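NADPH-flavin oxidoreductase (Vibrio harveyi, PDB 1BKJ) catalyses the NADPH-dependent reduction of FMN to FMNH2 and supplies this reduced flavin to luciferase for bioluminescence. Local coordinates at residues V45-R50 against C80-R85; F76-I81 against S149-G154; A33-S38 against G109-N114. All coordinates share one frame; numbering follows the deposited sequence.

Interaction 1: V45-R50 against C80-R85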
ATOM      1  N   VAL A  45       5.334  -6.710   8.929  1.00 13.82           N
ATOM      2  CA  VAL A  45       4.771  -5.737   9.870  1.00 14.16           C
ATOM      3  C   VAL A  45       3.260  -5.487   9.870  1.00 13.88           C
ATOM      4  O   VAL A  45       2.784  -4.498  10.449  1.00 13.94           O
ATOM      5  CB  VAL A  45       5.503  -4.377   9.710  1.00 14.49           C
ATOM      6  CG1 VAL A  45       6.948  -4.577   9.926  1.00 15.56           C
ATOM      7  CG2 VAL A  45       5.270  -3.770   8.320  1.00 14.48           C
ATOM      8  N   VAL A  46       2.523  -6.360   9.191  1.00 13.76           N
ATOM      9  CA  VAL A  46       1.073  -6.225   9.094  1.00 13.90           C
ATOM     10  C   VAL A  46       0.330  -7.294   9.898  1.00 14.74           C
ATOM     11  O   VAL A  46       0.734  -8.463   9.939  1.00 14.86           O
ATOM     12  CB  VAL A  46       0.603  -6.278   7.609  1.00 13.24           C
ATOM     13  CG1 VAL A  46      -0.892  -5.939   7.485  1.00 12.18           C
ATOM     14  CG2 VAL A  46       1.442  -5.328   6.745  1.00 12.40           C
ATOM     15  N   SER A  47      -0.707  -6.844  10.604  1.00 15.06           N
ATOM     16  CA  SER A  47      -1.588  -7.729  11.356  1.00 14.97           C
ATOM     17  C   SER A  47      -3.000  -7.459  10.871  1.00 14.79           C
ATOM     18  O   SER A  47      -3.351  -6.312  10.543  1.00 14.63           O
ATOM     19  CB  SER A  47      -1.505  -7.500  12.862  1.00 15.16           C
ATOM     20  OG  SER A  47      -0.479  -8.304  13.401  1.00 15.03           O
ATOM     21  N   ILE A  48      -3.783  -8.530  10.759  1.00 13.95           N
ATOM     22  CA  ILE A  48      -5.173  -8.438  10.324  1.00 13.73           C
ATOM     23  C   ILE A  48      -6.061  -8.864  11.483  1.00 13.46           C
ATOM     24  O   ILE A  48      -5.767  -9.849  12.152  1.00 13.60           O
ATOM     25  CB  ILE A  48      -5.475  -9.369   9.104  1.00 14.03           C
ATOM     26  CG1 ILE A  48      -4.568  -9.015   7.914  1.00 13.85           C
ATOM     27  CG2 ILE A  48      -6.982  -9.278   8.694  1.00 13.92           C
ATOM     28  CD1 ILE A  48      -4.681  -9.959   6.728  1.00 15.65           C
ATOM     29  N   VAL A  49      -7.083  -8.069  11.782  1.00 13.01           N
ATOM     30  CA  VAL A  49      -8.039  -8.441  12.818  1.00 13.79           C
ATOM     31  C   VAL A  49      -9.342  -8.763  12.086  1.00 14.37           C
ATOM     32  O   VAL A  49      -9.913  -7.897  11.416  1.00 14.57           O
ATOM     33  CB  VAL A  49      -8.277  -7.343  13.903  1.00 13.58           C
ATOM     34  CG1 VAL A  49      -9.254  -7.851  14.940  1.00 13.39           C
ATOM     35  CG2 VAL A  49      -6.977  -6.953  14.598  1.00 12.80           C
ATOM     36  N   ARG A  50      -9.732 -10.040  12.122  1.00 15.21           N
ATOM     37  CA  ARG A  50     -10.978 -10.515  11.510  1.00 15.80           C
ATOM     38  C   ARG A  50     -12.077 -10.308  12.570  1.00 16.57           C
ATOM     39  O   ARG A  50     -11.983 -10.843  13.686  1.00 16.64           O
ATOM     40  CB  ARG A  50     -10.874 -12.002  11.141  1.00 15.95           C
ATOM     41  CG  ARG A  50     -12.116 -12.543  10.458  1.00 16.39           C
ATOM     42  CD  ARG A  50     -12.130 -14.049  10.435  1.00 17.20           C
ATOM     43  NE  ARG A  50     -13.376 -14.555   9.870  1.00 17.13           N
ATOM     44  CZ  ARG A  50     -13.949 -15.711  10.197  1.00 16.73           C
ATOM     45  NH1 ARG A  50     -13.398 -16.502  11.102  1.00 16.55           N
ATOM     46  NH2 ARG A  50     -15.073 -16.077   9.604  1.00 17.00           N
ATOM     47  N   CYS A  80      -3.694  -3.541  10.319  1.00 10.87           N
ATOM     48  CA  CYS A  80      -2.940  -2.808  11.319  1.00 11.91           C
ATOM     49  C   CYS A  80      -1.432  -2.906  11.174  1.00 12.03           C
ATOM     50  O   CYS A  80      -0.906  -3.953  10.780  1.00 11.77           O
ATOM     51  CB  CYS A  80      -3.272  -3.359  12.724  1.00 12.77           C
ATOM     52  SG  CYS A  80      -5.011  -3.491  13.171  1.00 16.07           S
ATOM     53  N   ILE A  81      -0.747  -1.819  11.558  1.00 12.03           N
ATOM     54  CA  ILE A  81       0.729  -1.777  11.607  1.00 12.42           C
ATOM     55  C   ILE A  81       1.030  -2.559  12.895  1.00 12.57           C
ATOM     56  O   ILE A  81       0.338  -2.374  13.904  1.00 12.10           O
ATOM     57  CB  ILE A  81       1.303  -0.327  11.790  1.00 12.56           C
ATOM     58  CG1 ILE A  81       0.966   0.549  10.584  1.00 11.38           C
ATOM     59  CG2 ILE A  81       2.827  -0.388  12.006  1.00 12.21           C
ATOM     60  CD1 ILE A  81       1.319   2.006  10.739  1.00 12.58           C
ATOM     61  N   ASP A  82       2.026  -3.437  12.856  1.00 12.85           N
ATOM     62  CA  ASP A  82       2.361  -4.230  14.027  1.00 13.48           C
ATOM     63  C   ASP A  82       3.863  -4.430  14.236  1.00 13.24           C
ATOM     64  O   ASP A  82       4.497  -5.215  13.532  1.00 12.84           O
ATOM     65  CB  ASP A  82       1.665  -5.599  13.927  1.00 14.40           C
ATOM     66  CG  ASP A  82       1.727  -6.416  15.224  1.00 16.13           C
ATOM     67  OD1 ASP A  82       2.475  -6.077  16.161  1.00 16.14           O
ATOM     68  OD2 ASP A  82       1.026  -7.440  15.299  1.00 17.40           O
ATOM     69  N   TYR A  83       4.408  -3.718  15.219  1.00 13.26           N
ATOM     70  CA  TYR A  83       5.809  -3.884  15.609  1.00 13.33           C
ATOM     71  C   TYR A  83       5.848  -4.485  17.017  1.00 14.16           C
ATOM     72  O   TYR A  83       6.910  -4.573  17.635  1.00 15.22           O
ATOM     73  CB  TYR A  83       6.591  -2.580  15.541  1.00 12.69           C
ATOM     74  CG  TYR A  83       6.908  -2.145  14.130  1.00 13.39           C
ATOM     75  CD1 TYR A  83       8.040  -2.655  13.452  1.00 13.34           C
ATOM     76  CD2 TYR A  83       6.065  -1.241  13.445  1.00 13.63           C
ATOM     77  CE1 TYR A  83       8.321  -2.277  12.119  1.00 13.07           C
ATOM     78  CE2 TYR A  83       6.331  -0.859  12.107  1.00 12.89           C
ATOM     79  CZ  TYR A  83       7.453  -1.380  11.453  1.00 13.55           C
ATOM     80  OH  TYR A  83       7.672  -1.052  10.131  1.00 13.94           O
ATOM     81  N   GLN A  84       4.688  -4.929  17.514  1.00 14.47           N
ATOM     82  CA  GLN A  84       4.621  -5.569  18.819  1.00 14.91           C
ATOM     83  C   GLN A  84       5.177  -6.995  18.739  1.00 14.80           C
ATOM     84  O   GLN A  84       5.750  -7.478  19.712  1.00 14.27           O
ATOM     85  CB  GLN A  84       3.201  -5.552  19.406  1.00 16.77           C
ATOM     86  CG  GLN A  84       3.078  -6.130  20.854  1.00 19.12           C
ATOM     87  CD  GLN A  84       4.059  -5.526  21.855  1.00 20.56           C
ATOM     88  OE1 GLN A  84       4.676  -6.252  22.630  1.00 23.71           O
ATOM     89  NE2 GLN A  84       4.233  -4.211  21.816  1.00 20.49           N
ATOM     90  N   ARG A  85       5.046  -7.644  17.581  1.00 14.69           N
ATOM     91  CA  ARG A  85       5.609  -8.988  17.392  1.00 15.58           C
ATOM     92  C   ARG A  85       7.119  -8.932  17.595  1.00 15.72           C
ATOM     93  O   ARG A  85       7.684  -9.703  18.375  1.00 15.93           O
ATOM     94  CB  ARG A  85       5.330  -9.525  15.988  1.00 15.64           C
ATOM     95  CG  ARG A  85       4.069 -10.341  15.880  1.00 15.82           C
ATOM     96  CD  ARG A  85       4.039 -11.150  14.585  1.00 15.36           C
ATOM     97  NE  ARG A  85       4.008 -10.320  13.387  1.00 15.23           N
ATOM     98  CZ  ARG A  85       2.903  -9.935  12.746  1.00 15.76           C
ATOM     99  NH1 ARG A  85       1.692 -10.293  13.177  1.00 14.56           N
ATOM    100  NH2 ARG A  85       3.013  -9.219  11.637  1.00 15.68           N
TER
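Ser47 and Cys80 form a hydrogen-bonded pair between antiparallel strands 46-50 and 75-82. Ser47 N donates to Cys80 O at 2.9 Å, and Cys80 N returns a bond to Ser47 O at 2.8 Å. Val46 and Ile81 make the next, non-hydrogen-bonded pair. Beyond it, Asp82 N donates to Val45 O.

A polar cluster joins the ladder to the start of helix 84-89. Ser47 OG donates to Asp82 OD2 at 2.6 Å, on the anti lone pair of that oxygen. CG of Asp82 lies anti to its backbone N (chi1 -169°), which directs the carboxylate back to the serine. Its other oxygen, OD1, accepts from Gln84 N in an Asx turn as helix 84-89 begins. Arg85 bends at chi3. Arg85 NH2 donates almost straight to Val46 O at 2.9 Å; the acceptor lies in the guanidinium plane, while NH2 stands above the carbonyl plane. The same nitrogen also bonds to Gln44 O. NH1 makes a weak bond to Ser47 OG.

Apolar contact comes from Val45, set against one face of the Tyr83 ring. Val45 CG1 is 3.5 Å from Tyr83 CE1. Tyr83 OH is hydrogen-bonded to Leu100 O.

Tyr181 OH of the second subunit also bonds to Asp82 OD2, so this oxygen takes part in the dimer interface. Arg85 and Asp82 approach only as a long charge pair, Arg85 NH1 to Asp82 OD2 3.6 Å. The buried aspartate is thus gripped through both oxygens, and the nearby arginine would be expected to stabilise its negative charge.

Interaction 2: F76-I81 against S149-G154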
ATOM      1  N   PHE A  76     -15.306  -8.785   7.611  1.00 13.85           N
ATOM      2  CA  PHE A  76     -14.724  -7.468   7.832  1.00 13.60           C
ATOM      3  C   PHE A  76     -13.337  -7.664   8.434  1.00 13.44           C
ATOM      4  O   PHE A  76     -13.202  -8.175   9.547  1.00 14.17           O
ATOM      5  CB  PHE A  76     -15.591  -6.571   8.723  1.00 13.44           C
ATOM      6  CG  PHE A  76     -15.113  -5.132   8.793  1.00 13.56           C
ATOM      7  CD1 PHE A  76     -15.161  -4.302   7.648  1.00 13.86           C
ATOM      8  CD2 PHE A  76     -14.566  -4.610   9.987  1.00 13.84           C
ATOM      9  CE1 PHE A  76     -14.667  -2.974   7.680  1.00 13.54           C
ATOM     10  CE2 PHE A  76     -14.065  -3.274  10.035  1.00 13.34           C
ATOM     11  CZ  PHE A  76     -14.119  -2.461   8.874  1.00 13.10           C
ATOM     12  N   LEU A  77     -12.323  -7.250   7.671  1.00 13.53           N
ATOM     13  CA  LEU A  77     -10.907  -7.357   8.044  1.00 12.91           C
ATOM     14  C   LEU A  77     -10.326  -5.976   8.359  1.00 13.27           C
ATOM     15  O   LEU A  77     -10.568  -5.029   7.614  1.00 13.77           O
ATOM     16  CB  LEU A  77     -10.111  -7.962   6.886  1.00 12.57           C
ATOM     17  CG  LEU A  77     -10.552  -9.270   6.233  1.00 12.61           C
ATOM     18  CD1 LEU A  77      -9.606  -9.582   5.098  1.00 12.39           C
ATOM     19  CD2 LEU A  77     -10.585 -10.415   7.254  1.00 12.24           C
ATOM     20  N   VAL A  78      -9.591  -5.854   9.469  1.00 13.05           N
ATOM     21  CA  VAL A  78      -8.976  -4.585   9.860  1.00 12.41           C
ATOM     22  C   VAL A  78      -7.457  -4.743   9.753  1.00 12.25           C
ATOM     23  O   VAL A  78      -6.877  -5.618  10.397  1.00 12.38           O
ATOM     24  CB  VAL A  78      -9.368  -4.156  11.302  1.00 12.99           C
ATOM     25  CG1 VAL A  78      -8.871  -2.743  11.595  1.00 12.69           C
ATOM     26  CG2 VAL A  78     -10.881  -4.215  11.516  1.00 12.74           C
ATOM     27  N   PHE A  79      -6.831  -3.899   8.927  1.00 11.74           N
ATOM     28  CA  PHE A  79      -5.389  -3.934   8.696  1.00 10.82           C
ATOM     29  C   PHE A  79      -4.680  -2.995   9.621  1.00 10.84           C
ATOM     30  O   PHE A  79      -4.996  -1.807   9.675  1.00 10.56           O
ATOM     31  CB  PHE A  79      -5.076  -3.605   7.247  1.00 11.91           C
ATOM     32  CG  PHE A  79      -5.450  -4.696   6.298  1.00 12.46           C
ATOM     33  CD1 PHE A  79      -6.797  -4.903   5.928  1.00 12.51           C
ATOM     34  CD2 PHE A  79      -4.467  -5.572   5.817  1.00 12.37           C
ATOM     35  CE1 PHE A  79      -7.161  -5.988   5.088  1.00 13.42           C
ATOM     36  CE2 PHE A  79      -4.807  -6.654   4.982  1.00 12.88           C
ATOM     37  CZ  PHE A  79      -6.163  -6.868   4.614  1.00 13.24           C
ATOM     38  N   CYS A  80      -3.694  -3.541  10.319  1.00 10.87           N
ATOM     39  CA  CYS A  80      -2.940  -2.808  11.319  1.00 11.91           C
ATOM     40  C   CYS A  80      -1.432  -2.906  11.174  1.00 12.03           C
ATOM     41  O   CYS A  80      -0.906  -3.953  10.780  1.00 11.77           O
ATOM     42  CB  CYS A  80      -3.272  -3.359  12.724  1.00 12.77           C
ATOM     43  SG  CYS A  80      -5.011  -3.491  13.171  1.00 16.07           S
ATOM     44  N   ILE A  81      -0.747  -1.819  11.558  1.00 12.03           N
ATOM     45  CA  ILE A  81       0.729  -1.777  11.607  1.00 12.42           C
ATOM     46  C   ILE A  81       1.030  -2.559  12.895  1.00 12.57           C
ATOM     47  O   ILE A  81       0.338  -2.374  13.904  1.00 12.10           O
ATOM     48  CB  ILE A  81       1.303  -0.327  11.790  1.00 12.56           C
ATOM     49  CG1 ILE A  81       0.966   0.549  10.584  1.00 11.38           C
ATOM     50  CG2 ILE A  81       2.827  -0.388  12.006  1.00 12.21           C
ATOM     51  CD1 ILE A  81       1.319   2.006  10.739  1.00 12.58           C
ATOM     52  N   SER A 149       1.530  -0.696  17.796  1.00 15.40           N
ATOM     53  CA  SER A 149       0.505  -1.155  16.869  1.00 15.85           C
ATOM     54  C   SER A 149      -0.508  -0.037  16.664  1.00 15.30           C
ATOM     55  O   SER A 149      -0.827   0.674  17.607  1.00 15.54           O
ATOM     56  CB  SER A 149      -0.192  -2.379  17.483  1.00 16.54           C
ATOM     57  OG  SER A 149      -1.016  -3.045  16.554  1.00 20.20           O
ATOM     58  N   ALA A 150      -1.037   0.091  15.445  1.00 15.29           N
ATOM     59  CA  ALA A 150      -2.035   1.126  15.122  1.00 14.63           C
ATOM     60  C   ALA A 150      -2.964   0.681  14.003  1.00 14.11           C
ATOM     61  O   ALA A 150      -2.557  -0.086  13.146  1.00 14.23           O
ATOM     62  CB  ALA A 150      -1.354   2.422  14.722  1.00 14.55           C
ATOM     63  N   VAL A 151      -4.207   1.167  14.017  1.00 13.79           N
ATOM     64  CA  VAL A 151      -5.192   0.834  12.981  1.00 13.09           C
ATOM     65  C   VAL A 151      -4.990   1.742  11.770  1.00 12.81           C
ATOM     66  O   VAL A 151      -4.666   2.921  11.930  1.00 13.09           O
ATOM     67  CB  VAL A 151      -6.685   0.906  13.520  1.00 13.27           C
ATOM     68  CG1 VAL A 151      -7.006   2.258  14.121  1.00 14.06           C
ATOM     69  CG2 VAL A 151      -7.692   0.601  12.399  1.00 13.73           C
ATOM     70  N   LEU A 152      -5.107   1.168  10.573  1.00 12.35           N
ATOM     71  CA  LEU A 152      -4.976   1.912   9.333  1.00 12.46           C
ATOM     72  C   LEU A 152      -6.276   1.960   8.544  1.00 12.39           C
ATOM     73  O   LEU A 152      -6.732   3.034   8.180  1.00 13.10           O
ATOM     74  CB  LEU A 152      -3.850   1.359   8.470  1.00 13.05           C
ATOM     75  CG  LEU A 152      -2.416   1.654   8.906  1.00 14.94           C
ATOM     76  CD1 LEU A 152      -1.514   1.093   7.850  1.00 15.24           C
ATOM     77  CD2 LEU A 152      -2.150   3.158   9.079  1.00 15.81           C
ATOM     78  N   PHE A 153      -6.843   0.800   8.225  1.00 11.67           N
ATOM     79  CA  PHE A 153      -8.100   0.751   7.487  1.00 11.42           C
ATOM     80  C   PHE A 153      -8.749  -0.612   7.634  1.00 11.61           C
ATOM     81  O   PHE A 153      -8.110  -1.568   8.055  1.00 11.68           O
ATOM     82  CB  PHE A 153      -7.905   1.095   5.983  1.00 10.40           C
ATOM     83  CG  PHE A 153      -6.867   0.252   5.277  1.00  9.69           C
ATOM     84  CD1 PHE A 153      -7.208  -0.999   4.721  1.00  9.89           C
ATOM     85  CD2 PHE A 153      -5.529   0.680   5.196  1.00  9.77           C
ATOM     86  CE1 PHE A 153      -6.241  -1.813   4.107  1.00 10.29           C
ATOM     87  CE2 PHE A 153      -4.539  -0.130   4.585  1.00 10.35           C
ATOM     88  CZ  PHE A 153      -4.897  -1.381   4.038  1.00 10.82           C
ATOM     89  N   GLY A 154     -10.018  -0.679   7.250  1.00 11.36           N
ATOM     90  CA  GLY A 154     -10.756  -1.922   7.261  1.00 11.62           C
ATOM     91  C   GLY A 154     -11.046  -2.337   5.826  1.00 11.94           C
ATOM     92  O   GLY A 154     -10.664  -1.634   4.877  1.00 12.25           O
TER
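Phe153 CG sits between its backbone N and carbonyl carbon (chi1 54°), while Phe79 CG lies anti to its own carbonyl carbon (chi1 -72°). Both rings lie on the same side of the sheet. Their planes are nearly parallel (20°) but displaced, with centroids 5.3 Å apart and little face-to-face overlap. Phe79 CB lies over one face of the Phe153 ring, toward the rim, in a CH-pi contact. Phe153 CE1 meets Phe79 CD1 at 3.6 Å.

The backbones make an antiparallel ladder interrupted by a classic beta bulge: two residues, Leu152 and Phe153, stand opposite the single residue Phe79. Phe79 N donates to Phe153 O at 2.8 Å, and Leu152 N donates to Phe79 O at 3.1 Å. Past the bulge, Ile81 pairs with Ala150: Ile81 N donates to Ala150 O. Two donors grip Ile81 O. Ala150 N donates to it, and Ser149 OG adds a second bond to Ile81 O at 3.1 Å, in the plane of that carbonyl.

Leu152 CD1 packs against Ile81 CG1 at 3.7 Å. On the face opposite Phe79 and Phe153, Val78 CG1 meets Val151 CG2. Gly154 has no side chain; a CB there would run into Phe76 CZ. Gly154 CA lies 4.1 Å from Val78 CA. Gly154 CA also approaches Leu77 O at 3.1 Å in a CA-H...O contact.

Strands 75-82 and 149-158 are the inner pair of the four-stranded sheet. Strand 46-50 flanks the first, and strand 125-129 flanks the second. Helix 98-121 packs on the phenylalanine side through Ala112. The Phe153 ring also meets Tyr128, an FMN-binding residue, and touches Val106 of the second subunit.

Interaction 3: A33-S38 against G109-N114. With FMN (flavin mononucleotide), chain F.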
ATOM      1  N   ALA A  33      -3.354 -15.296  -0.129  1.00 14.59           N
ATOM      2  CA  ALA A  33      -3.044 -14.373  -1.216  1.00 14.28           C
ATOM      3  C   ALA A  33      -2.412 -13.101  -0.635  1.00 14.40           C
ATOM      4  O   ALA A  33      -1.432 -12.583  -1.180  1.00 14.46           O
ATOM      5  CB  ALA A  33      -4.294 -14.032  -1.983  1.00 14.34           C
ATOM      6  N   GLY A  34      -2.943 -12.655   0.508  1.00 14.04           N
ATOM      7  CA  GLY A  34      -2.419 -11.495   1.194  1.00 14.03           C
ATOM      8  C   GLY A  34      -1.018 -11.775   1.719  1.00 14.41           C
ATOM      9  O   GLY A  34      -0.114 -10.956   1.521  1.00 14.43           O
ATOM     10  N   LEU A  35      -0.814 -12.962   2.303  1.00 14.04           N
ATOM     11  CA  LEU A  35       0.485 -13.349   2.851  1.00 14.02           C
ATOM     12  C   LEU A  35       1.589 -13.464   1.801  1.00 13.67           C
ATOM     13  O   LEU A  35       2.741 -13.181   2.096  1.00 13.93           O
ATOM     14  CB  LEU A  35       0.379 -14.644   3.654  1.00 14.68           C
ATOM     15  CG  LEU A  35      -0.373 -14.582   4.982  1.00 15.21           C
ATOM     16  CD1 LEU A  35      -0.461 -15.981   5.529  1.00 15.33           C
ATOM     17  CD2 LEU A  35       0.318 -13.672   5.970  1.00 15.97           C
ATOM     18  N   ALA A  36       1.202 -13.771   0.564  1.00 13.22           N
ATOM     19  CA  ALA A  36       2.118 -13.902  -0.569  1.00 13.32           C
ATOM     20  C   ALA A  36       2.662 -12.553  -1.091  1.00 13.16           C
ATOM     21  O   ALA A  36       3.506 -12.529  -1.997  1.00 13.04           O
ATOM     22  CB  ALA A  36       1.439 -14.683  -1.712  1.00 13.18           C
ATOM     23  N   ALA A  37       2.189 -11.440  -0.518  1.00 12.15           N
ATOM     24  CA  ALA A  37       2.637 -10.096  -0.916  1.00 12.16           C
ATOM     25  C   ALA A  37       4.090  -9.827  -0.504  1.00 12.19           C
ATOM     26  O   ALA A  37       4.576 -10.417   0.464  1.00 12.28           O
ATOM     27  CB  ALA A  37       1.737  -9.046  -0.287  1.00 11.28           C
ATOM     28  N   SER A  38       4.774  -8.942  -1.240  1.00 12.33           N
ATOM     29  CA  SER A  38       6.151  -8.540  -0.916  1.00 12.39           C
ATOM     30  C   SER A  38       6.141  -7.867   0.457  1.00 12.59           C
ATOM     31  O   SER A  38       5.143  -7.248   0.837  1.00 12.74           O
ATOM     32  CB  SER A  38       6.677  -7.531  -1.941  1.00 12.14           C
ATOM     33  OG  SER A  38       6.865  -8.116  -3.208  1.00 12.38           O
ATOM     34  N   GLY A 109      -1.002  -1.654   2.373  1.00 12.49           N
ATOM     35  CA  GLY A 109      -1.654  -1.408   1.096  1.00 12.93           C
ATOM     36  C   GLY A 109      -1.373  -2.525   0.091  1.00 13.13           C
ATOM     37  O   GLY A 109      -2.290  -2.992  -0.587  1.00 13.34           O
ATOM     38  N   ILE A 110      -0.116  -2.976   0.016  1.00 12.70           N
ATOM     39  CA  ILE A 110       0.298  -4.071  -0.877  1.00 12.36           C
ATOM     40  C   ILE A 110      -0.451  -5.362  -0.496  1.00 12.70           C
ATOM     41  O   ILE A 110      -1.069  -5.996  -1.346  1.00 12.70           O
ATOM     42  CB  ILE A 110       1.834  -4.325  -0.781  1.00 12.43           C
ATOM     43  CG1 ILE A 110       2.594  -3.098  -1.277  1.00 12.66           C
ATOM     44  CG2 ILE A 110       2.263  -5.556  -1.599  1.00 11.84           C
ATOM     45  CD1 ILE A 110       4.045  -3.128  -0.943  1.00 13.08           C
ATOM     46  N   MET A 111      -0.411  -5.716   0.786  1.00 12.37           N
ATOM     47  CA  MET A 111      -1.078  -6.918   1.279  1.00 13.16           C
ATOM     48  C   MET A 111      -2.594  -6.902   1.059  1.00 12.96           C
ATOM     49  O   MET A 111      -3.162  -7.899   0.569  1.00 12.69           O
ATOM     50  CB  MET A 111      -0.766  -7.136   2.763  1.00 12.55           C
ATOM     51  CG  MET A 111      -1.393  -8.380   3.318  1.00 14.42           C
ATOM     52  SD  MET A 111      -1.052  -8.678   4.999  1.00 17.80           S
ATOM     53  CE  MET A 111       0.408  -9.607   4.823  1.00 18.19           C
ATOM     54  N   ALA A 112      -3.228  -5.780   1.423  1.00 11.89           N
ATOM     55  CA  ALA A 112      -4.671  -5.613   1.280  1.00 12.06           C
ATOM     56  C   ALA A 112      -5.153  -5.703  -0.155  1.00 11.96           C
ATOM     57  O   ALA A 112      -6.218  -6.271  -0.412  1.00 11.76           O
ATOM     58  CB  ALA A 112      -5.120  -4.332   1.902  1.00 11.44           C
ATOM     59  N   GLN A 113      -4.351  -5.190  -1.090  1.00 11.76           N
ATOM     60  CA  GLN A 113      -4.717  -5.249  -2.490  1.00 11.72           C
ATOM     61  C   GLN A 113      -4.670  -6.675  -3.011  1.00 12.13           C
ATOM     62  O   GLN A 113      -5.482  -7.034  -3.851  1.00 12.26           O
ATOM     63  CB  GLN A 113      -3.890  -4.275  -3.340  1.00 12.18           C
ATOM     64  CG  GLN A 113      -4.310  -4.155  -4.818  1.00 11.11           C
ATOM     65  CD  GLN A 113      -5.786  -3.803  -5.047  1.00 11.75           C
ATOM     66  OE1 GLN A 113      -6.461  -3.263  -4.174  1.00 12.32           O
ATOM     67  NE2 GLN A 113      -6.275  -4.093  -6.242  1.00 11.46           N
ATOM     68  N   ASN A 114      -3.769  -7.495  -2.463  1.00 11.82           N
ATOM     69  CA  ASN A 114      -3.686  -8.907  -2.844  1.00 12.34           C
ATOM     70  C   ASN A 114      -4.949  -9.635  -2.353  1.00 12.28           C
ATOM     71  O   ASN A 114      -5.562 -10.389  -3.113  1.00 12.45           O
ATOM     72  CB  ASN A 114      -2.439  -9.559  -2.250  1.00 12.36           C
ATOM     73  CG  ASN A 114      -1.297  -9.666  -3.243  1.00 12.87           C
ATOM     74  OD1 ASN A 114      -1.310  -9.069  -4.314  1.00 13.96           O
ATOM     75  ND2 ASN A 114      -0.303 -10.448  -2.887  1.00 13.54           N
TER
HETATM   76  N1  FMN F 241      14.265  -5.899  -2.201  1.00 13.17           N
HETATM   77  C2  FMN F 241      15.519  -5.509  -2.592  1.00 13.93           C
HETATM   78  O2  FMN F 241      16.334  -6.296  -3.024  1.00 15.32           O
HETATM   79  N3  FMN F 241      15.750  -4.145  -2.404  1.00 13.32           N
HETATM   80  C4  FMN F 241      14.859  -3.169  -1.933  1.00 13.23           C
HETATM   81  O4  FMN F 241      15.229  -1.988  -1.895  1.00 13.02           O
HETATM   82  C4A FMN F 241      13.580  -3.725  -1.489  1.00 13.39           C
HETATM   83  N5  FMN F 241      12.597  -2.801  -1.110  1.00 13.20           N
HETATM   84  C5A FMN F 241      11.289  -3.201  -0.824  1.00 12.90           C
HETATM   85  C6  FMN F 241      10.372  -2.222  -0.473  1.00 11.49           C
HETATM   86  C7  FMN F 241       9.038  -2.580  -0.293  1.00 12.04           C
HETATM   87  C7M FMN F 241       8.008  -1.442  -0.307  1.00 10.97           C
HETATM   88  C8  FMN F 241       8.634  -3.967  -0.303  1.00 12.31           C
HETATM   89  C8M FMN F 241       7.224  -4.425  -0.042  1.00 11.36           C
HETATM   90  C9  FMN F 241       9.563  -4.975  -0.575  1.00 11.88           C
HETATM   91  C9A FMN F 241      10.918  -4.607  -0.907  1.00 13.02           C
HETATM   92  N10 FMN F 241      11.917  -5.549  -1.331  1.00 13.63           N
HETATM   93  C10 FMN F 241      13.236  -5.110  -1.649  1.00 13.77           C
HETATM   94  C1' FMN F 241      11.618  -6.847  -1.671  1.00 14.80           C
HETATM   95  C2' FMN F 241      11.903  -7.964  -0.649  1.00 16.26           C
HETATM   96  O2' FMN F 241      12.852  -7.825   0.380  1.00 16.55           O
HETATM   97  C3' FMN F 241      10.891  -9.025  -0.488  1.00 16.07           C
HETATM   98  O3' FMN F 241       9.560  -8.699  -0.788  1.00 15.11           O
HETATM   99  C4' FMN F 241      11.085 -10.169   0.461  1.00 16.54           C
HETATM  100  O4' FMN F 241      12.291 -10.366   1.190  1.00 17.19           O
HETATM  101  C5' FMN F 241      10.078 -11.252   0.449  1.00 16.52           C
HETATM  102  O5' FMN F 241      10.525 -11.976  -0.727  1.00 16.28           O
HETATM  103  P   FMN F 241       9.681 -12.211  -2.044  1.00 16.86           P
HETATM  104  O1P FMN F 241       8.638 -13.122  -1.580  1.00 17.70           O
HETATM  105  O2P FMN F 241      10.658 -12.825  -2.943  1.00 17.82           O
HETATM  106  O3P FMN F 241       9.158 -10.916  -2.529  1.00 16.71           O
HETATM  107  O   HOH W   1       1.957 -11.975  -4.356  1.00 13.78           O
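Asn114 turns its amide to the end of helix 24-35, and Asn114 ND2 donates to Ala33 O at 3.0 Å. The bond is bent, with an N-H...O angle of 135°, and Ala33 O is tilted out of the plane of the Asn114 amide. ND2 also donates to a water that makes a weak bond to Ala36 O. OD1 is taken by Gln113 NE2 of the second subunit, so both ends of the amide are engaged.

Met111 lays its CG and CE against the carbonyl of Gly34. CG lies anti to the backbone N (chi1 -178°), and the chain bends at chi3. Met111 CG is 3.4 Å from Gly34 O. CE also approaches Leu35 CD2. Gly34 CA lies 4.8 Å from Met111 CA, a close approach for two helical backbones.

Ala37 points its methyl at the long helix. Ala37 CB rests on Ile110 CG2 at 3.8 Å and also packs by Asn114 ND2. The two branches of Ile110 serve different partners. CG2 faces Ala37, while Ile110 CD1 reaches the flavin methyl C8M of FMN at 3.5 Å. Ser38 CB lies 3.3 Å from FMN O3', on the ribityl chain.

The FMN touched here is hydrogen-bonded by residues of the second subunit, among them Arg15, Gln67 and Lys167. Ala37 O also bonds to Arg169 of that subunit. The flavin pocket is therefore shared across the dimer interface, as is characteristic of the nitroreductase family. From this chain, Ile110 meets the C8M methyl, and Ser38 lies by the ribityl O3', among other pocket residues.

From the N terminus, the chain leaves helix 24-35 through 33-38, the first half of interaction 3. Strand 46-50 follows and pairs with the end of strand 75-82, so interaction 1 closes its loop before the chain reaches helix 98-121. There 109-114 completes interaction 3, whose larger loop encloses interaction 1. Interaction 2 starts at 76-81, within that larger loop, and ends at 149-154 beyond it, so interactions 2 and 3 cross. Interactions 1 and 2 share Cys80 and Ile81 and build the two sides of strand 75-82. Helix 98-121 lies against the sheet of interactions 1 and 2, where Met111 packs on Val46.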